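Putative cell adhesion protein (Bacteroides eggerthii, PDB 4GPV) probably serves as a FimA-type fimbrial subunit that is assembled into pili and takes part in cell adhesion. Local coordinates at residues 163-168 with 237-243; 176-182 with 265-271; 210-214 with 276-280. One frame throughout, in Å; residues are numbered along the deposited sequence. Where two conformers were deposited one is given.

Contact 1 of 3, residues 163-168 with 237-243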
loop_
_atom_site.group_PDB
_atom_site.type_symbol
_atom_site.label_atom_id
_atom_site.label_comp_id
_atom_site.label_asym_id
_atom_site.label_seq_id
_atom_site.Cartn_x
_atom_site.Cartn_y
_atom_site.Cartn_z
ATOM N N ILE A 163 -15.417 -2.903 5.511
ATOM C CA ILE A 163 -16.844 -2.675 5.803
ATOM C C ILE A 163 -17.314 -3.853 6.669
ATOM O O ILE A 163 -17.238 -4.997 6.211
ATOM C CB ILE A 163 -17.689 -2.522 4.502
ATOM C CG1 ILE A 163 -17.258 -1.284 3.696
ATOM C CG2 ILE A 163 -19.197 -2.476 4.796
ATOM C CD1 ILE A 163 -17.818 -1.256 2.301
ATOM N N VAL A 164 -17.823 -3.585 7.888
ATOM C CA VAL A 164 -18.288 -4.626 8.777
ATOM C C VAL A 164 -19.808 -4.563 8.872
ATOM O O VAL A 164 -20.357 -3.490 9.112
ATOM C CB VAL A 164 -17.634 -4.501 10.170
ATOM C CG1 VAL A 164 -18.157 -5.587 11.125
ATOM C CG2 VAL A 164 -16.111 -4.563 10.053
ATOM N N LYS A 165 -20.471 -5.679 8.595
ATOM C CA LYS A 165 -21.929 -5.824 8.774
ATOM C C LYS A 165 -22.092 -6.829 9.879
ATOM O O LYS A 165 -21.863 -8.022 9.662
ATOM C CB LYS A 165 -22.624 -6.240 7.469
ATOM C CG LYS A 165 -22.524 -5.140 6.433
ATOM C CD LYS A 165 -23.030 -5.551 5.084
ATOM C CE LYS A 165 -22.780 -4.441 4.103
ATOM N NZ LYS A 165 -23.550 -4.625 2.843
ATOM N N ASP A 166 -22.383 -6.345 11.098
ATOM C CA ASP A 166 -22.431 -7.191 12.266
ATOM C C ASP A 166 -23.855 -7.650 12.588
ATOM O O ASP A 166 -24.664 -6.860 13.084
ATOM C CB ASP A 166 -21.809 -6.493 13.479
ATOM C CG ASP A 166 -21.607 -7.450 14.647
ATOM O OD1 ASP A 166 -21.811 -8.679 14.459
ATOM O OD2 ASP A 166 -21.239 -6.982 15.740
ATOM N N ASN A 167 -24.130 -8.960 12.367
ATOM C CA ASN A 167 -25.432 -9.576 12.623
ATOM C C ASN A 167 -25.341 -10.574 13.773
ATOM O O ASN A 167 -26.239 -11.400 13.956
ATOM C CB ASN A 167 -25.999 -10.249 11.364
ATOM C CG ASN A 167 -26.261 -9.293 10.231
ATOM O OD1 ASN A 167 -26.507 -8.095 10.423
ATOM N ND2 ASN A 167 -26.229 -9.812 9.021
ATOM N N ARG A 168 -24.245 -10.510 14.541
ATOM C CA ARG A 168 -24.095 -11.370 15.718
ATOM C C ARG A 168 -25.052 -10.870 16.799
ATOM O O ARG A 168 -25.284 -9.667 16.900
ATOM C CB ARG A 168 -22.643 -11.376 16.236
ATOM C CG ARG A 168 -21.620 -12.045 15.315
ATOM C CD ARG A 168 -20.178 -11.754 15.742
ATOM N NE ARG A 168 -19.924 -10.307 15.718
ATOM C CZ ARG A 168 -18.855 -9.703 16.224
ATOM N NH1 ARG A 168 -17.891 -10.412 16.802
ATOM N NH2 ARG A 168 -18.735 -8.386 16.146
ATOM N N PHE A 237 -19.266 -1.250 15.537
ATOM C CA PHE A 237 -19.845 -2.264 14.650
ATOM C C PHE A 237 -21.344 -2.418 14.857
ATOM O O PHE A 237 -21.815 -2.647 15.979
ATOM C CB PHE A 237 -19.155 -3.629 14.808
ATOM C CG PHE A 237 -17.699 -3.690 14.408
ATOM C CD1 PHE A 237 -17.136 -2.707 13.592
ATOM C CD2 PHE A 237 -16.886 -4.735 14.842
ATOM C CE1 PHE A 237 -15.781 -2.765 13.229
ATOM C CE2 PHE A 237 -15.535 -4.789 14.474
ATOM C CZ PHE A 237 -14.999 -3.814 13.658
ATOM N N THR A 238 -22.096 -2.271 13.761
ATOM C CA THR A 238 -23.561 -2.412 13.763
ATOM C C THR A 238 -23.981 -3.255 12.538
ATOM O O THR A 238 -23.120 -3.695 11.760
ATOM C CB THR A 238 -24.254 -1.025 13.747
ATOM O OG1 THR A 238 -24.109 -0.421 12.456
ATOM C CG2 THR A 238 -23.757 -0.071 14.847
ATOM N N ILE A 239 -25.305 -3.395 12.317
ATOM C CA ILE A 239 -25.839 -4.073 11.127
ATOM C C ILE A 239 -25.314 -3.365 9.879
ATOM O O ILE A 239 -25.176 -3.988 8.829
ATOM C CB ILE A 239 -27.395 -4.119 11.156
ATOM C CG1 ILE A 239 -28.021 -2.685 11.336
ATOM C CG2 ILE A 239 -27.862 -5.099 12.262
ATOM C CD1 ILE A 239 -29.508 -2.499 10.822
ATOM N N ASN A 240 -25.016 -2.053 10.014
ATOM C CA ASN A 240 -24.413 -1.203 9.004
ATOM C C ASN A 240 -25.110 -1.351 7.641
ATOM O O ASN A 240 -24.467 -1.708 6.636
ATOM C CB ASN A 240 -22.906 -1.514 8.901
ATOM C CG ASN A 240 -22.112 -0.562 8.065
ATOM O OD1 ASN A 240 -22.601 0.528 7.677
ATOM N ND2 ASN A 240 -20.861 -0.958 7.751
ATOM N N ALA A 241 -26.435 -1.096 7.621
ATOM C CA ALA A 241 -27.260 -1.184 6.410
ATOM C C ALA A 241 -26.724 -0.285 5.280
ATOM O O ALA A 241 -26.905 -0.620 4.113
ATOM C CB ALA A 241 -28.696 -0.815 6.719
ATOM N N GLY A 242 -26.066 0.820 5.643
ATOM C CA GLY A 242 -25.481 1.772 4.707
ATOM C C GLY A 242 -24.115 1.404 4.144
ATOM O O GLY A 242 -23.624 2.123 3.293
ATOM N N SER A 243 -23.483 0.297 4.620
ATOM C CA SER A 243 -22.161 -0.190 4.164
ATOM C C SER A 243 -21.077 0.874 4.351
ATOM O O SER A 243 -20.207 1.032 3.490
ATOM C CB SER A 243 -22.204 -0.643 2.699
ATOM O OG SER A 243 -23.162 -1.674 2.508
HETATM O O HOH W 1 -20.401 -1.740 11.392
HETATM O O HOH W 2 -25.525 -2.782 3.653
HETATM O O HOH W 3 -21.091 -5.352 17.811
HETATM O O HOH W 4 -26.362 -6.388 8.321
#
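Val164 lies over one face of the Phe237 ring and makes the tightly packed end of this contact. Its CG1 sits 3.9 Å from the ring centroid, close to the ring normal, in a CH-pi contact. CG2 of Val164 lies over the same ring face, nearest CE1. With Phe237 CG anti to the carbonyl carbon (chi1 -65°), the ring lies beneath the valine; it also pairs edge-to-face with Phe246. Beside it, Asp166 N donates to Thr238 O at 2.8 Å. Asn240 ND2 donates to Val164 O at 2.9 Å, nearly straight at 161°. That donor stands above the carbonyl plane, while the acceptor lies in the amide plane of Asn240. Asn240 OD1 takes the N-H of Thr244, so both ends of the amide are held.

The Asp166 carboxylate is held by Arg168, two residues further along the chain. Arg168 grips it side-on, NE to Asp166 OD1 at 2.8 Å and NH2 to Asp166 OD2 at 2.9 Å. Arg168 N reaches OD1 from the opposite face to NE, closing an Asx turn. Arg168 also pairs with Asp180. With an alanine at Asp166, the guanidinium would probably be left with Asp180 as its carboxylate partner, and the Arg168 backbone N-H would lose its side-chain acceptor.

The other side is looser and wet. Lys165 runs extended past the turn 240-243, and its NZ donates to a water that Ala241 O also binds. A second water joins Asn167 OD1 to Ile239 O, each bond 2.7 Å long. A further water lies between Val164 O and Thr238 N. The chemistry implies a loop held directly at Phe237-Asn240, by the CH-pi contact and two hydrogen bonds, and largely through water beside Lys165 and Asn167.

Contact 2 of 3, residues 176-182 with 265-271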
loop_
_atom_site.group_PDB
_atom_site.type_symbol
_atom_site.label_atom_id
_atom_site.label_comp_id
_atom_site.label_asym_id
_atom_site.label_seq_id
_atom_site.Cartn_x
_atom_site.Cartn_y
_atom_site.Cartn_z
ATOM N N ILE A 176 -21.075 -17.103 27.052
ATOM C CA ILE A 176 -19.977 -16.809 26.146
ATOM C C ILE A 176 -20.073 -15.350 25.817
ATOM O O ILE A 176 -21.157 -14.868 25.465
ATOM C CB ILE A 176 -20.006 -17.710 24.893
ATOM C CG1 ILE A 176 -19.948 -19.211 25.302
ATOM C CG2 ILE A 176 -18.887 -17.328 23.896
ATOM C CD1 ILE A 176 -20.497 -20.164 24.240
ATOM N N THR A 177 -18.944 -14.641 25.950
ATOM C CA THR A 177 -18.914 -13.236 25.603
ATOM C C THR A 177 -17.783 -13.000 24.610
ATOM O O THR A 177 -16.751 -13.681 24.640
ATOM C CB THR A 177 -18.850 -12.336 26.848
ATOM O OG1 THR A 177 -19.143 -10.995 26.459
ATOM C CG2 THR A 177 -17.519 -12.395 27.573
ATOM N N ILE A 178 -18.026 -12.084 23.675
ATOM C CA ILE A 178 -17.027 -11.697 22.683
ATOM C C ILE A 178 -16.970 -10.202 22.727
ATOM O O ILE A 178 -18.012 -9.544 22.726
ATOM C CB ILE A 178 -17.263 -12.265 21.240
ATOM C CG1 ILE A 178 -17.178 -13.801 21.259
ATOM C CG2 ILE A 178 -16.246 -11.697 20.225
ATOM C CD1 ILE A 178 -17.602 -14.494 19.920
ATOM N N THR A 179 -15.746 -9.667 22.832
ATOM C CA THR A 179 -15.473 -8.245 22.765
ATOM C C THR A 179 -14.544 -8.045 21.570
ATOM O O THR A 179 -13.478 -8.662 21.515
ATOM C CB THR A 179 -14.869 -7.723 24.093
ATOM O OG1 THR A 179 -15.802 -7.937 25.151
ATOM C CG2 THR A 179 -14.479 -6.234 24.025
ATOM N N ASP A 180 -14.943 -7.217 20.598
ATOM C CA ASP A 180 -14.061 -6.956 19.471
ATOM C C ASP A 180 -12.995 -5.966 19.904
ATOM O O ASP A 180 -13.327 -4.962 20.557
ATOM C CB ASP A 180 -14.855 -6.404 18.281
ATOM C CG ASP A 180 -15.911 -7.351 17.754
ATOM O OD1 ASP A 180 -15.691 -8.590 17.809
ATOM O OD2 ASP A 180 -16.983 -6.865 17.353
ATOM N N ASP A 181 -11.708 -6.219 19.537
ATOM C CA ASP A 181 -10.639 -5.342 20.003
ATOM C C ASP A 181 -10.089 -4.439 18.906
ATOM O O ASP A 181 -9.849 -3.252 19.154
ATOM C CB ASP A 181 -9.504 -6.168 20.636
ATOM C CG ASP A 181 -9.981 -7.139 21.701
ATOM O OD1 ASP A 181 -10.724 -6.709 22.619
ATOM O OD2 ASP A 181 -9.640 -8.328 21.607
ATOM N N ALA A 182 -9.843 -4.982 17.715
ATOM C CA ALA A 182 -9.240 -4.172 16.666
ATOM C C ALA A 182 -9.442 -4.735 15.272
ATOM O O ALA A 182 -9.687 -5.931 15.103
ATOM C CB ALA A 182 -7.734 -4.071 16.926
ATOM N N ILE A 265 -10.662 -8.917 11.811
ATOM C CA ILE A 265 -11.185 -8.366 13.045
ATOM C C ILE A 265 -10.587 -9.252 14.123
ATOM O O ILE A 265 -10.764 -10.463 14.049
ATOM C CB ILE A 265 -12.714 -8.302 13.125
ATOM C CG1 ILE A 265 -13.288 -7.402 12.023
ATOM C CG2 ILE A 265 -13.152 -7.839 14.557
ATOM C CD1 ILE A 265 -14.772 -7.643 11.768
ATOM N N LYS A 266 -9.860 -8.674 15.095
ATOM C CA LYS A 266 -9.295 -9.442 16.212
ATOM C C LYS A 266 -10.192 -9.179 17.413
ATOM O O LYS A 266 -10.487 -8.018 17.706
ATOM C CB LYS A 266 -7.835 -9.011 16.478
ATOM C CG LYS A 266 -7.184 -9.818 17.595
ATOM C CD LYS A 266 -7.264 -9.112 18.934
ATOM C CE LYS A 266 -7.116 -10.099 20.068
ATOM N NZ LYS A 266 -7.165 -9.402 21.385
ATOM N N SER A 267 -10.636 -10.245 18.097
ATOM C CA SER A 267 -11.529 -10.091 19.227
ATOM C C SER A 267 -11.063 -10.958 20.372
ATOM O O SER A 267 -10.115 -11.741 20.209
ATOM C CB SER A 267 -12.947 -10.475 18.807
ATOM O OG SER A 267 -13.321 -9.772 17.634
ATOM N N THR A 268 -11.688 -10.787 21.530
ATOM C CA THR A 268 -11.411 -11.617 22.709
ATOM C C THR A 268 -12.681 -12.388 23.060
ATOM O O THR A 268 -13.742 -11.785 23.287
ATOM C CB THR A 268 -10.910 -10.797 23.894
ATOM O OG1 THR A 268 -9.695 -10.140 23.505
ATOM C CG2 THR A 268 -10.620 -11.672 25.109
ATOM N N LYS A 269 -12.559 -13.716 23.114
ATOM C CA LYS A 269 -13.680 -14.578 23.509
ATOM C C LYS A 269 -13.450 -15.029 24.946
ATOM O O LYS A 269 -12.357 -15.512 25.250
ATOM C CB LYS A 269 -13.804 -15.781 22.565
ATOM C CG LYS A 269 -14.987 -16.718 22.857
ATOM C CD LYS A 269 -14.909 -17.935 21.929
ATOM C CE LYS A 269 -16.084 -18.861 22.100
ATOM N NZ LYS A 269 -15.936 -20.108 21.310
ATOM N N THR A 270 -14.477 -14.885 25.810
ATOM C CA THR A 270 -14.393 -15.303 27.207
ATOM C C THR A 270 -15.482 -16.353 27.484
ATOM O O THR A 270 -16.669 -16.136 27.212
ATOM C CB THR A 270 -14.464 -14.109 28.177
ATOM O OG1 THR A 270 -13.439 -13.183 27.848
ATOM C CG2 THR A 270 -14.303 -14.538 29.628
ATOM N N VAL A 271 -15.043 -17.505 27.977
ATOM C CA VAL A 271 -15.924 -18.634 28.336
ATOM C C VAL A 271 -15.469 -19.139 29.690
ATOM O O VAL A 271 -14.399 -19.739 29.796
ATOM C CB VAL A 271 -15.942 -19.776 27.290
ATOM C CG1 VAL A 271 -16.947 -20.853 27.699
ATOM C CG2 VAL A 271 -16.227 -19.266 25.884
#
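Asp181 OD2 is gripped by two side chains of the facing strand. Thr268 OG1 donates to it at 2.6 Å, on the syn side and near the carboxylate plane. Lys266 NZ makes a salt bridge to the same Asp181 OD2 at 2.7 Å, but from above that plane. The lysine bends about its CB-CG bond (chi2 -96°), which brings NZ back over the aspartate.

The backbone explains why Asp181 is placed here. Asp181 and Ala182 both face Lys266 in a classic beta bulge, and both of their N-H groups donate to Lys266 O. Beyond the bulge the pairing is regular and antiparallel, with Thr179 bonded to Thr268 and Thr177 to Thr270. On the face carrying Asp180, Ser267 OG donates to Asp180 OD1 at 2.7 Å, while Asp180 OD2 is salt-bridged to Arg168. Farther along this face, Ile178 CG2 packs on Ser267 CB, and Ile176 CG1 meets Val271 CG2 at 3.8 Å.

Strand 262-271 lies between strand 176-193 and strand 274-283 in one sheet. Ile178 and Ile265 turn toward strand 146-169, where Ile178 touches Arg168 and Ile265 touches Val164.

Contact 3 of 3, residues 210-214 with 276-280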
loop_
_atom_site.group_PDB
_atom_site.type_symbol
_atom_site.label_atom_id
_atom_site.label_comp_id
_atom_site.label_asym_id
_atom_site.label_seq_id
_atom_site.Cartn_x
_atom_site.Cartn_y
_atom_site.Cartn_z
ATOM N N GLY A 210 0.157 -6.239 12.501
ATOM C CA GLY A 210 -0.549 -5.491 13.546
ATOM C C GLY A 210 -0.787 -6.239 14.836
ATOM O O GLY A 210 -1.092 -5.631 15.869
ATOM N N PHE A 211 -0.678 -7.582 14.796
ATOM C CA PHE A 211 -0.911 -8.419 15.966
ATOM C C PHE A 211 -0.201 -9.742 15.763
ATOM O O PHE A 211 -0.324 -10.318 14.692
ATOM C CB PHE A 211 -2.443 -8.643 16.149
ATOM C CG PHE A 211 -2.823 -9.369 17.415
ATOM C CD1 PHE A 211 -2.928 -8.686 18.627
ATOM C CD2 PHE A 211 -3.016 -10.744 17.414
ATOM C CE1 PHE A 211 -3.275 -9.361 19.802
ATOM C CE2 PHE A 211 -3.346 -11.424 18.595
ATOM C CZ PHE A 211 -3.477 -10.725 19.781
ATOM N N ASN A 212 0.495 -10.264 16.788
ATOM C CA ASN A 212 1.167 -11.551 16.597
ATOM C C ASN A 212 1.057 -12.451 17.831
ATOM O O ASN A 212 1.813 -13.420 17.925
ATOM C CB ASN A 212 2.649 -11.322 16.245
ATOM C CG ASN A 212 3.509 -10.770 17.373
ATOM O OD1 ASN A 212 3.034 -10.376 18.442
ATOM N ND2 ASN A 212 4.813 -10.759 17.175
ATOM N N GLN A 213 0.158 -12.121 18.781
ATOM C CA GLN A 213 0.016 -12.881 20.044
ATOM C C GLN A 213 -1.065 -13.967 19.914
ATOM O O GLN A 213 -2.089 -13.962 20.607
ATOM C CB GLN A 213 -0.218 -11.925 21.221
ATOM C CG GLN A 213 1.057 -11.108 21.557
ATOM C CD GLN A 213 0.830 -10.054 22.621
ATOM O OE1 GLN A 213 0.478 -10.346 23.766
ATOM N NE2 GLN A 213 1.023 -8.796 22.264
ATOM N N TYR A 214 -0.835 -14.883 18.970
ATOM C CA TYR A 214 -1.678 -16.044 18.685
ATOM C C TYR A 214 -0.744 -17.216 18.398
ATOM O O TYR A 214 0.382 -16.998 17.937
ATOM C CB TYR A 214 -2.710 -15.798 17.557
ATOM C CG TYR A 214 -2.150 -15.387 16.212
ATOM C CD1 TYR A 214 -1.947 -14.040 15.898
ATOM C CD2 TYR A 214 -1.883 -16.335 15.225
ATOM C CE1 TYR A 214 -1.408 -13.656 14.657
ATOM C CE2 TYR A 214 -1.326 -15.965 13.993
ATOM C CZ TYR A 214 -1.110 -14.623 13.706
ATOM O OH TYR A 214 -0.585 -14.263 12.484
ATOM N N SER A 276 -9.444 -15.806 25.242
ATOM C CA SER A 276 -8.499 -16.148 24.187
ATOM C C SER A 276 -8.743 -15.291 22.966
ATOM O O SER A 276 -9.879 -14.875 22.737
ATOM C CB SER A 276 -8.622 -17.634 23.824
ATOM O OG SER A 276 -9.958 -17.998 23.520
ATOM N N PRO A 277 -7.707 -15.042 22.145
ATOM C CA PRO A 277 -7.926 -14.246 20.934
ATOM C C PRO A 277 -8.623 -15.067 19.835
ATOM O O PRO A 277 -8.359 -16.267 19.640
ATOM C CB PRO A 277 -6.511 -13.826 20.513
ATOM C CG PRO A 277 -5.618 -14.823 21.113
ATOM C CD PRO A 277 -6.287 -15.433 22.303
ATOM N N ILE A 278 -9.551 -14.423 19.141
ATOM C CA ILE A 278 -10.274 -15.022 18.014
ATOM C C ILE A 278 -10.207 -14.033 16.883
ATOM O O ILE A 278 -9.942 -12.845 17.104
ATOM C CB ILE A 278 -11.730 -15.479 18.308
ATOM C CG1 ILE A 278 -12.609 -14.286 18.743
ATOM C CG2 ILE A 278 -11.755 -16.636 19.325
ATOM C CD1 ILE A 278 -14.080 -14.507 18.757
ATOM N N PHE A 279 -10.400 -14.522 15.680
ATOM C CA PHE A 279 -10.283 -13.682 14.484
ATOM C C PHE A 279 -11.404 -13.914 13.495
ATOM O O PHE A 279 -11.903 -15.027 13.373
ATOM C CB PHE A 279 -8.943 -13.987 13.774
ATOM C CG PHE A 279 -7.716 -13.729 14.608
ATOM C CD1 PHE A 279 -7.215 -14.709 15.462
ATOM C CD2 PHE A 279 -7.078 -12.499 14.569
ATOM C CE1 PHE A 279 -6.087 -14.461 16.251
ATOM C CE2 PHE A 279 -5.930 -12.261 15.322
ATOM C CZ PHE A 279 -5.465 -13.231 16.201
ATOM N N TYR A 280 -11.759 -12.859 12.737
ATOM C CA TYR A 280 -12.699 -12.968 11.616
ATOM C C TYR A 280 -11.867 -12.506 10.422
ATOM O O TYR A 280 -11.758 -11.307 10.181
ATOM C CB TYR A 280 -13.958 -12.116 11.844
ATOM C CG TYR A 280 -14.669 -12.436 13.137
ATOM C CD1 TYR A 280 -15.652 -13.425 13.186
ATOM C CD2 TYR A 280 -14.411 -11.709 14.297
ATOM C CE1 TYR A 280 -16.393 -13.651 14.344
ATOM C CE2 TYR A 280 -15.116 -11.962 15.482
ATOM C CZ TYR A 280 -16.105 -12.937 15.501
ATOM O OH TYR A 280 -16.815 -13.162 16.666
#
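Phe211 meets Phe279 and Pro277 at the start of the loop. Its CE2 comes 3.7 Å from Phe279 CZ and lies near the plane of the Phe279 ring, at its edge. The two ring planes are 61° apart, so the rings meet obliquely. CZ of Phe211 is farther from Pro277 CB, at 4.4 Å. Next, Gln213 takes part through its backbone: its O lies 3.7 Å from Pro277 CG. Gln213 N stands over one face of the Phe211 ring, offset toward the rim of that ring.

Tyr214 completes the group. Its CG lies between the backbone N and the carbonyl carbon (chi1 58°), which sets the ring across the end of Phe279. The edge of Phe279 points toward the face of Tyr214 in an offset edge-to-face pair, planes 73° apart and centroids 5.2 Å apart. Phe279 CZ approaches Tyr214 CD1 at 3.6 Å. The Tyr214 hydroxyl is bonded to Glu321, and Pro320 touches both Tyr214 and Phe279.

Phe211, Tyr214 and Phe279 form an aromatic cluster that packs the loop after strand 207-209 against strand 274-283 within the FimA-like C-terminal domain.

How the contacts relate
All three contacts belong to the FimA-like C-terminal domain, and all are partly buried. Contact 1 has the most exposed residues, three; contacts 2 and 3 have one each. Contact 2 pairs two strands of one sheet, so backbone bonds dominate. Contacts 1 and 3 instead join a loop to a strand. Contact 1 combines backbone, amide and water bonds with one ring; contact 3 rests on apolar and aromatic packing. Contacts 2 and 3 share a sheet: their centres are about 10 Å apart, and strand 262-271 neighbours 274-283. Contact 1 uses a strand of the other sheet. It meets contact 2 through the Arg168-Asp180 salt bridge and the packing of Val164 and Phe237 on Ile265.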